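Demethyldecarbamoylnovobiocin O-methyltransferase (Streptomyces caeruleus, PDB 2WK1) transfers a methyl group from S-adenosyl-L-methionine to the 4-hydroxyl of the noviose sugar in the penultimate step of novobiocin biosynthesis. Local coordinates at residues M42-L46 with A47-Y51; E70-E74 with G75-P79; S222-D225 with T226-L230. All blocks are in the same frame, centred on the assembly; numbering follows the deposited sequence. Where two conformers were deposited one is given.

How the contacts relate
Contacts 1 and 2 are successive helix ends, the close of helix 35-47 and that of helix 69-73, with centres 11 Å apart. They touch directly: R72 NH1 lies 3.0 Å from A47 O, probably a hydrogen bond, and R72 CG packs on T49 CG2. Contact 3, inside helix 220-230, lies on the opposite side of the chain's centre, its centre 30 Å from that of contact 1 and 26 Å from that of contact 2. Of the three, contact 3 bonds the S-adenosyl-L-homocysteine, through S222 to its adenine, whereas the nearest side-chain atoms of P79 and L46 are about 7 and 8 Å from the ligand.

Contact 1 of 3, residues M42-L46 with A47-Y51; sequences MIKVL and AGTVY
K44 meets T49 and V50, in the chain that leaves its helix, through its carbonyl oxygen and the root of its side chain. A47 N closes the last regular turn on I43 O (3.2 Å, N-H...O 161°), and its methyl carbon CB touches I43 O and L46 C. K44 O then receives weak bonds from T49 N and from V50 N, the latter at 3.3 Å but fairly straight at 159°. T49 OG1 sits between its own backbone N and carbonyl carbon (chi1 60°), which places it 3.5 Å from K44 CB; the two side chains cross at about a right angle and the lysine amine runs off away from the loop. V45 and V50 lie side by side, pointing the same way, with V45 CG2 3.9 Å from V50 CG1. V45 O accepts from G48 N (3.0 Å), which stands above the carbonyl plane, and from a water at 2.7 Å that also bonds Y51 OH and lies at the edge of the tyrosine ring. One face of that ring looks onto G48 O. The Y51 ring also stacks with that of Y51 of the second subunit, and V45 packs on V45 of that subunit, so this helix end belongs to the dimer interface. The helix ends at G48, whose phi is positive; G48 N bonding V45 O and, weakly, T49 N bonding K44 O make a Schellman motif.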
loop_
_atom_site.group_PDB
_atom_site.type_symbol
_atom_site.label_atom_id
_atom_site.label_comp_id
_atom_site.label_asym_id
_atom_site.label_seq_id
_atom_site.Cartn_x
_atom_site.Cartn_y
_atom_site.Cartn_z
ATOM N N MET A 42 -2.706 -4.948 2.659
ATOM C CA MET A 42 -2.051 -5.532 1.534
ATOM C C MET A 42 -2.949 -5.771 0.346
ATOM O O MET A 42 -2.542 -5.511 -0.789
ATOM C CB MET A 42 -1.259 -7.048 2.017
ATOM C CG MET A 42 -0.574 -7.563 0.834
ATOM S SD MET A 42 0.499 -8.841 1.396
ATOM C CE MET A 42 1.798 -8.060 2.002
ATOM N N ILE A 43 -4.170 -6.267 0.596
ATOM C CA ILE A 43 -5.123 -6.471 -0.507
ATOM C C ILE A 43 -5.408 -5.148 -1.225
ATOM O O ILE A 43 -5.414 -5.092 -2.450
ATOM C CB ILE A 43 -6.375 -7.183 0.031
ATOM C CG1 ILE A 43 -6.017 -8.655 0.360
ATOM C CG2 ILE A 43 -7.525 -7.074 -0.978
ATOM C CD1 ILE A 43 -7.077 -9.423 1.125
ATOM N N LYS A 44 -5.622 -4.084 -0.467
ATOM C CA LYS A 44 -5.898 -2.775 -1.060
ATOM C C LYS A 44 -4.725 -2.200 -1.848
ATOM O O LYS A 44 -4.889 -1.543 -2.886
ATOM C CB LYS A 44 -6.276 -1.760 0.014
ATOM C CG LYS A 44 -7.544 -2.048 0.745
ATOM C CD LYS A 44 -7.655 -1.094 1.958
ATOM C CE LYS A 44 -9.071 -0.864 2.432
ATOM N NZ LYS A 44 -9.548 -1.990 3.215
ATOM N N VAL A 45 -3.516 -2.455 -1.360
ATOM C CA VAL A 45 -2.312 -1.967 -2.034
ATOM C C VAL A 45 -2.069 -2.765 -3.317
ATOM O O VAL A 45 -1.785 -2.222 -4.370
ATOM C CB VAL A 45 -1.045 -2.017 -1.085
ATOM C CG1 VAL A 45 0.153 -1.534 -1.822
ATOM C CG2 VAL A 45 -1.310 -1.270 0.228
ATOM N N LEU A 46 -2.166 -4.073 -3.209
ATOM C CA LEU A 46 -1.861 -4.925 -4.352
ATOM C C LEU A 46 -2.750 -4.649 -5.560
ATOM O O LEU A 46 -2.285 -4.670 -6.707
ATOM C CB LEU A 46 -1.991 -6.404 -3.948
ATOM C CG LEU A 46 -0.847 -6.932 -3.085
ATOM C CD1 LEU A 46 -1.270 -8.248 -2.451
ATOM C CD2 LEU A 46 0.431 -7.102 -3.879
ATOM N N ALA A 47 -4.034 -4.408 -5.304
ATOM C CA ALA A 47 -5.001 -4.104 -6.367
ATOM C C ALA A 47 -4.997 -2.632 -6.740
ATOM O O ALA A 47 -5.609 -2.244 -7.730
ATOM C CB ALA A 47 -6.389 -4.515 -5.947
ATOM N N GLY A 48 -4.331 -1.810 -5.933
ATOM C CA GLY A 48 -4.257 -0.382 -6.200
ATOM C C GLY A 48 -5.493 0.415 -5.860
ATOM O O GLY A 48 -5.627 1.568 -6.303
ATOM N N THR A 49 -6.379 -0.138 -5.049
ATOM C CA THR A 49 -7.542 0.646 -4.616
ATOM C C THR A 49 -7.125 1.779 -3.656
ATOM O O THR A 49 -7.691 2.860 -3.673
ATOM C CB THR A 49 -8.649 -0.210 -3.985
ATOM O OG1 THR A 49 -8.131 -0.873 -2.843
ATOM C CG2 THR A 49 -9.213 -1.220 -4.980
ATOM N N VAL A 50 -6.081 1.565 -2.857
ATOM C CA VAL A 50 -5.745 2.515 -1.817
ATOM C C VAL A 50 -5.214 3.817 -2.408
ATOM O O VAL A 50 -5.373 4.882 -1.817
ATOM C CB VAL A 50 -4.802 1.867 -0.773
ATOM C CG1 VAL A 50 -3.406 1.656 -1.331
ATOM C CG2 VAL A 50 -4.755 2.706 0.497
ATOM N N TYR A 51 -4.618 3.732 -3.597
ATOM C CA TYR A 51 -4.102 4.899 -4.297
ATOM C C TYR A 51 -4.798 5.166 -5.623
ATOM O O TYR A 51 -4.311 5.945 -6.431
ATOM C CB TYR A 51 -2.562 4.846 -4.448
ATOM C CG TYR A 51 -1.961 3.672 -5.209
ATOM C CD1 TYR A 51 -1.709 2.461 -4.584
ATOM C CD2 TYR A 51 -1.621 3.800 -6.547
ATOM C CE1 TYR A 51 -1.147 1.405 -5.275
ATOM C CE2 TYR A 51 -1.051 2.752 -7.245
ATOM C CZ TYR A 51 -0.824 1.558 -6.617
ATOM O OH TYR A 51 -0.234 0.554 -7.353
HETATM O O HOH W 1 0.155 -2.000 -6.176
#

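Contact 2 of 3, residues E70-E74 with G75-P79; sequences EVRNE and GRDWP. With SO4 (sulfate ion), chain D.
The guanidinium of R72 has P79 over one face and D77 at its edge. P79 CG stands 3.7 Å above the plane, over its centre, while the aspartate carboxylate meets the side formed by NE and NH2. The grip is side-on and twofold: NE to D77 OD1 at 2.8 Å, on the syn lone pair, and NH2 to D77 OD2 at 2.9 Å, on the syn side but out of the carboxylate plane. The two planes are turned 37° apart, yet both bonds are fairly straight. From a CG anti to the backbone N (chi1 -169°), the R72 chain bends at chi2 and chi3, which brings the guanidinium back to D77. A bond from NH2 to D53 O, and a probable one from NH1 to A47 O, further fix the rotation of the buried group. A second flat group, the R76 guanidinium, turns outward and holds a sulfate at its edge: NH2 reaches sulfate O2 at 2.7 Å and NH1 reaches O4 at 3.0 Å. R273 also bonds this ion, probably acquired from the crystallisation liquor, and R76 NE pairs with D274. V71 CG1 packs 3.7 Å from D77 CG and also touches R76 CB. V71 O takes E74 N and R76 N from opposite faces of its plane, R76 N at 3.0 Å. G75 N bonds R72 O at 3.1 Å from above the carbonyl plane. With G75 at positive phi as the C-prime residue, these last two cross-segment bonds form the Schellman motif that ends helix 69-73, and the R72-D77 salt bridge ties the emerging loop back to that helix.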
loop_
_atom_site.group_PDB
_atom_site.type_symbol
_atom_site.label_atom_id
_atom_site.label_comp_id
_atom_site.label_asym_id
_atom_site.label_seq_id
_atom_site.Cartn_x
_atom_site.Cartn_y
_atom_site.Cartn_z
ATOM N N GLU A 70 -15.611 0.040 -8.568
ATOM C CA GLU A 70 -16.448 -1.119 -8.801
ATOM C C GLU A 70 -15.781 -2.111 -9.779
ATOM O O GLU A 70 -15.863 -3.324 -9.594
ATOM C CB GLU A 70 -17.853 -0.689 -9.290
ATOM C CG GLU A 70 -17.935 0.120 -10.607
ATOM C CD GLU A 70 -17.639 1.656 -10.517
ATOM O OE1 GLU A 70 -17.161 2.208 -9.476
ATOM O OE2 GLU A 70 -17.896 2.328 -11.544
ATOM N N VAL A 71 -15.070 -1.583 -10.771
ATOM C CA VAL A 71 -14.357 -2.393 -11.753
ATOM C C VAL A 71 -13.166 -3.080 -11.074
ATOM O O VAL A 71 -12.943 -4.287 -11.251
ATOM C CB VAL A 71 -13.894 -1.547 -12.954
ATOM C CG1 VAL A 71 -12.981 -2.325 -13.875
ATOM C CG2 VAL A 71 -15.129 -0.979 -13.724
ATOM N N ARG A 72 -12.416 -2.337 -10.266
ATOM C CA ARG A 72 -11.250 -2.909 -9.585
ATOM C C ARG A 72 -11.669 -3.939 -8.538
ATOM O O ARG A 72 -10.983 -4.944 -8.329
ATOM C CB ARG A 72 -10.419 -1.810 -8.953
ATOM C CG ARG A 72 -9.063 -2.287 -8.451
ATOM C CD ARG A 72 -8.159 -2.852 -9.549
ATOM N NE ARG A 72 -8.059 -1.978 -10.719
ATOM C CZ ARG A 72 -7.423 -0.817 -10.754
ATOM N NH1 ARG A 72 -6.756 -0.364 -9.697
ATOM N NH2 ARG A 72 -7.425 -0.103 -11.875
ATOM N N ASN A 73 -12.819 -3.729 -7.910
ATOM C CA ASN A 73 -13.317 -4.653 -6.915
ATOM C C ASN A 73 -13.529 -6.052 -7.450
ATOM O O ASN A 73 -13.378 -7.033 -6.713
ATOM C CB ASN A 73 -14.577 -4.122 -6.215
ATOM C CG ASN A 73 -14.220 -3.726 -4.867
ATOM O OD1 ASN A 73 -13.486 -2.763 -4.705
ATOM N ND2 ASN A 73 -14.457 -4.633 -3.915
ATOM N N GLU A 74 -13.910 -6.139 -8.725
ATOM C CA GLU A 74 -14.184 -7.408 -9.381
ATOM C C GLU A 74 -13.086 -7.842 -10.341
ATOM O O GLU A 74 -13.206 -8.838 -11.009
ATOM C CB GLU A 74 -15.557 -7.374 -10.050
ATOM C CG GLU A 74 -16.685 -7.300 -9.034
ATOM C CD GLU A 74 -18.054 -7.251 -9.631
ATOM O OE1 GLU A 74 -18.222 -6.636 -10.708
ATOM O OE2 GLU A 74 -18.973 -7.806 -8.990
ATOM N N GLY A 75 -11.984 -7.107 -10.383
ATOM C CA GLY A 75 -10.848 -7.502 -11.207
ATOM C C GLY A 75 -11.134 -7.459 -12.692
ATOM O O GLY A 75 -10.707 -8.333 -13.445
ATOM N N ARG A 76 -11.819 -6.393 -13.114
ATOM C CA ARG A 76 -12.266 -6.294 -14.503
ATOM C C ARG A 76 -11.514 -5.296 -15.345
ATOM O O ARG A 76 -11.967 -4.866 -16.408
ATOM C CB ARG A 76 -13.780 -6.056 -14.528
ATOM C CG ARG A 76 -14.525 -7.373 -14.366
ATOM C CD ARG A 76 -14.359 -8.172 -15.685
ATOM N NE ARG A 76 -15.059 -9.439 -15.721
ATOM C CZ ARG A 76 -16.291 -9.611 -16.180
ATOM N NH1 ARG A 76 -17.006 -8.582 -16.654
ATOM N NH2 ARG A 76 -16.797 -10.827 -16.186
ATOM N N ASP A 77 -10.313 -4.966 -14.909
ATOM C CA ASP A 77 -9.392 -4.181 -15.694
ATOM C C ASP A 77 -7.946 -4.633 -15.477
ATOM O O ASP A 77 -7.672 -5.532 -14.644
ATOM C CB ASP A 77 -9.585 -2.668 -15.447
ATOM C CG ASP A 77 -9.252 -2.216 -14.034
ATOM O OD1 ASP A 77 -8.837 -3.039 -13.191
ATOM O OD2 ASP A 77 -9.352 -0.982 -13.794
ATOM N N TRP A 78 -7.038 -4.031 -16.241
ATOM C CA TRP A 78 -5.604 -4.177 -16.017
ATOM C C TRP A 78 -5.100 -2.901 -15.358
ATOM O O TRP A 78 -5.096 -1.864 -15.996
ATOM C CB TRP A 78 -4.819 -4.351 -17.329
ATOM C CG TRP A 78 -5.053 -5.616 -18.091
ATOM C CD1 TRP A 78 -5.457 -6.823 -17.596
ATOM C CD2 TRP A 78 -4.836 -5.805 -19.500
ATOM N NE1 TRP A 78 -5.544 -7.747 -18.621
ATOM C CE2 TRP A 78 -5.159 -7.148 -19.793
ATOM C CE3 TRP A 78 -4.404 -4.967 -20.537
ATOM C CZ2 TRP A 78 -5.060 -7.679 -21.084
ATOM C CZ3 TRP A 78 -4.317 -5.497 -21.824
ATOM C CH2 TRP A 78 -4.642 -6.840 -22.077
ATOM N N PRO A 79 -4.673 -2.952 -14.091
ATOM C CA PRO A 79 -4.138 -1.724 -13.484
ATOM C C PRO A 79 -2.887 -1.205 -14.208
ATOM O O PRO A 79 -2.035 -1.977 -14.634
ATOM C CB PRO A 79 -3.835 -2.147 -12.039
ATOM C CG PRO A 79 -4.763 -3.308 -11.823
ATOM C CD PRO A 79 -4.773 -4.045 -13.114
HETATM S S SO4 D . -20.023 -10.158 -17.598
HETATM O O1 SO4 D . -21.036 -11.066 -18.137
HETATM O O2 SO4 D . -19.512 -10.797 -16.397
HETATM O O3 SO4 D . -20.689 -8.881 -17.284
HETATM O O4 SO4 D . -18.952 -9.934 -18.569
#

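Contact 3 of 3, residues S222-D225 with T226-L230; sequences STWD and TLTNL. With SAH (S-adenosyl-L-homocysteine), chain B; EDO (1,2-ethanediol), chain F.
S222 O is gripped twice by T226, by OG1 at 2.9 Å and by N at 3.0 Å, the two donors arriving from opposite faces of the carbonyl plane. D225 O also accepts two bonds from N229, the shorter from ND2 (2.8 Å) and the longer from the backbone N. L227 N and T228 N continue the helical pattern onto T223 O and W224 O. At the ligand end, S222, an S-adenosyl-L-methionine-binding residue, donates through OG to N7 of the S-adenosyl-L-homocysteine adenine at 2.8 Å, while T223 OG1 accepts from O1 of an ethanediol, probably from the crystallisation liquor. A water joins D225 OD1 to T228 OG1. In the packing, the indole of W224 is met over one face by T228 CG2, a CH-pi contact 3.6 Å from the five-membered ring's centroid. With CG anti to the backbone N (chi1 -176°), the indole swings along the helix to T228, whose side chain it crosses at about a right angle. Helix 220-230 sits with T226 and L227 against strand 210-215, T223, W224 and L227 against helix 249-261, and S222, D225 and T226 against helix 198-201.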
loop_
_atom_site.group_PDB
_atom_site.type_symbol
_atom_site.label_atom_id
_atom_site.label_comp_id
_atom_site.label_asym_id
_atom_site.label_seq_id
_atom_site.Cartn_x
_atom_site.Cartn_y
_atom_site.Cartn_z
ATOM N N SER A 222 -2.475 -24.073 -21.277
ATOM C CA SER A 222 -1.858 -23.711 -20.029
ATOM C C SER A 222 -2.592 -24.338 -18.867
ATOM O O SER A 222 -1.972 -24.851 -17.933
ATOM C CB SER A 222 -1.814 -22.202 -19.873
ATOM O OG SER A 222 -1.103 -21.585 -20.944
ATOM N N THR A 223 -3.921 -24.295 -18.916
ATOM C CA THR A 223 -4.746 -24.826 -17.841
ATOM C C THR A 223 -4.655 -26.344 -17.776
ATOM O O THR A 223 -4.515 -26.898 -16.714
ATOM C CB THR A 223 -6.212 -24.359 -18.020
ATOM O OG1 THR A 223 -6.242 -22.934 -18.104
ATOM C CG2 THR A 223 -7.100 -24.812 -16.899
ATOM N N TRP A 224 -4.714 -26.992 -18.921
ATOM C CA TRP A 224 -4.594 -28.443 -18.977
ATOM C C TRP A 224 -3.243 -28.892 -18.436
ATOM O O TRP A 224 -3.155 -29.835 -17.647
ATOM C CB TRP A 224 -4.803 -28.934 -20.428
ATOM C CG TRP A 224 -4.786 -30.420 -20.483
ATOM C CD1 TRP A 224 -3.721 -31.205 -20.778
ATOM C CD2 TRP A 224 -5.866 -31.303 -20.148
ATOM N NE1 TRP A 224 -4.077 -32.530 -20.676
ATOM C CE2 TRP A 224 -5.388 -32.615 -20.290
ATOM C CE3 TRP A 224 -7.191 -31.112 -19.763
ATOM C CZ2 TRP A 224 -6.196 -33.733 -20.037
ATOM C CZ3 TRP A 224 -7.991 -32.229 -19.521
ATOM C CH2 TRP A 224 -7.489 -33.514 -19.660
ATOM N N ASP A 225 -2.182 -28.217 -18.858
ATOM C CA ASP A 225 -0.834 -28.603 -18.390
ATOM C C ASP A 225 -0.652 -28.363 -16.882
ATOM O O ASP A 225 0.024 -29.123 -16.182
ATOM C CB ASP A 225 0.236 -27.870 -19.179
ATOM C CG ASP A 225 0.315 -28.346 -20.641
ATOM O OD1 ASP A 225 -0.244 -29.423 -20.969
ATOM O OD2 ASP A 225 0.922 -27.614 -21.441
ATOM N N THR A 226 -1.322 -27.349 -16.357
ATOM C CA THR A 226 -1.275 -27.106 -14.938
ATOM C C THR A 226 -2.001 -28.201 -14.175
ATOM O O THR A 226 -1.471 -28.772 -13.212
ATOM C CB THR A 226 -1.870 -25.737 -14.596
ATOM O OG1 THR A 226 -1.077 -24.690 -15.192
ATOM C CG2 THR A 226 -1.894 -25.546 -13.106
ATOM N N LEU A 227 -3.244 -28.485 -14.571
ATOM C CA LEU A 227 -3.991 -29.512 -13.857
ATOM C C LEU A 227 -3.309 -30.891 -13.942
ATOM O O LEU A 227 -3.213 -31.620 -12.956
ATOM C CB LEU A 227 -5.423 -29.621 -14.354
ATOM C CG LEU A 227 -6.329 -28.464 -13.947
ATOM C CD1 LEU A 227 -7.588 -28.454 -14.842
ATOM C CD2 LEU A 227 -6.664 -28.571 -12.466
ATOM N N THR A 228 -2.885 -31.273 -15.136
ATOM C CA THR A 228 -2.352 -32.616 -15.297
ATOM C C THR A 228 -1.115 -32.826 -14.416
ATOM O O THR A 228 -0.940 -33.885 -13.820
ATOM C CB THR A 228 -2.043 -32.969 -16.752
ATOM O OG1 THR A 228 -1.122 -32.075 -17.314
ATOM C CG2 THR A 228 -3.260 -33.005 -17.566
ATOM N N ASN A 229 -0.265 -31.820 -14.331
ATOM C CA ASN A 229 0.988 -31.950 -13.582
ATOM C C ASN A 229 0.862 -31.643 -12.100
ATOM O O ASN A 229 1.600 -32.215 -11.306
ATOM C CB ASN A 229 2.037 -31.044 -14.212
ATOM C CG ASN A 229 2.506 -31.591 -15.540
ATOM O OD1 ASN A 229 3.133 -32.665 -15.584
ATOM N ND2 ASN A 229 2.217 -30.880 -16.626
ATOM N N LEU A 230 -0.040 -30.722 -11.720
ATOM C CA LEU A 230 -0.093 -30.273 -10.337
ATOM C C LEU A 230 -1.292 -30.722 -9.533
ATOM O O LEU A 230 -1.187 -30.820 -8.307
ATOM C CB LEU A 230 0.047 -28.754 -10.231
ATOM C CG LEU A 230 1.324 -28.131 -10.825
ATOM C CD1 LEU A 230 1.373 -26.646 -10.577
ATOM C CD2 LEU A 230 2.603 -28.794 -10.291
HETATM N N SAH B . -2.319 -13.922 -11.635
HETATM C CA SAH B . -1.885 -12.625 -12.259
HETATM C CB SAH B . -2.401 -12.537 -13.697
HETATM C CG SAH B . -1.809 -13.586 -14.628
HETATM S SD SAH B . -1.791 -13.019 -16.334
HETATM C C SAH B . -2.261 -11.463 -11.383
HETATM O O SAH B . -2.369 -10.331 -11.868
HETATM O OXT SAH B . -2.363 -11.639 -10.176
HETATM C "C5'" SAH B . -1.394 -14.544 -17.209
HETATM C "C4'" SAH B . 0.052 -15.018 -16.944
HETATM O "O4'" SAH B . 0.165 -16.391 -17.393
HETATM C "C3'" SAH B . 1.138 -14.205 -17.647
HETATM O "O3'" SAH B . 2.120 -13.704 -16.722
HETATM C "C2'" SAH B . 1.736 -15.221 -18.646
HETATM O "O2'" SAH B . 3.131 -15.059 -18.912
HETATM C "C1'" SAH B . 1.461 -16.571 -17.975
HETATM N N9 SAH B . 1.324 -17.740 -18.847
HETATM C C8 SAH B . 0.201 -18.077 -19.531
HETATM N N7 SAH B . 0.353 -19.281 -20.135
HETATM C C5 SAH B . 1.591 -19.724 -19.804
HETATM C C6 SAH B . 2.349 -20.925 -20.054
HETATM N N6 SAH B . 1.843 -21.886 -20.807
HETATM N N1 SAH B . 3.566 -21.029 -19.507
HETATM C C2 SAH B . 4.072 -20.074 -18.705
HETATM N N3 SAH B . 3.445 -18.928 -18.419
HETATM C C4 SAH B . 2.209 -18.746 -18.929
HETATM C C1 EDO F . -6.640 -21.311 -15.351
HETATM O O1 EDO F . -5.298 -21.382 -15.961
HETATM C C2 EDO F . -7.677 -20.447 -16.096
HETATM O O2 EDO F . -7.825 -19.167 -15.434
HETATM O O HOH W 2 -0.083 -32.226 -19.848
#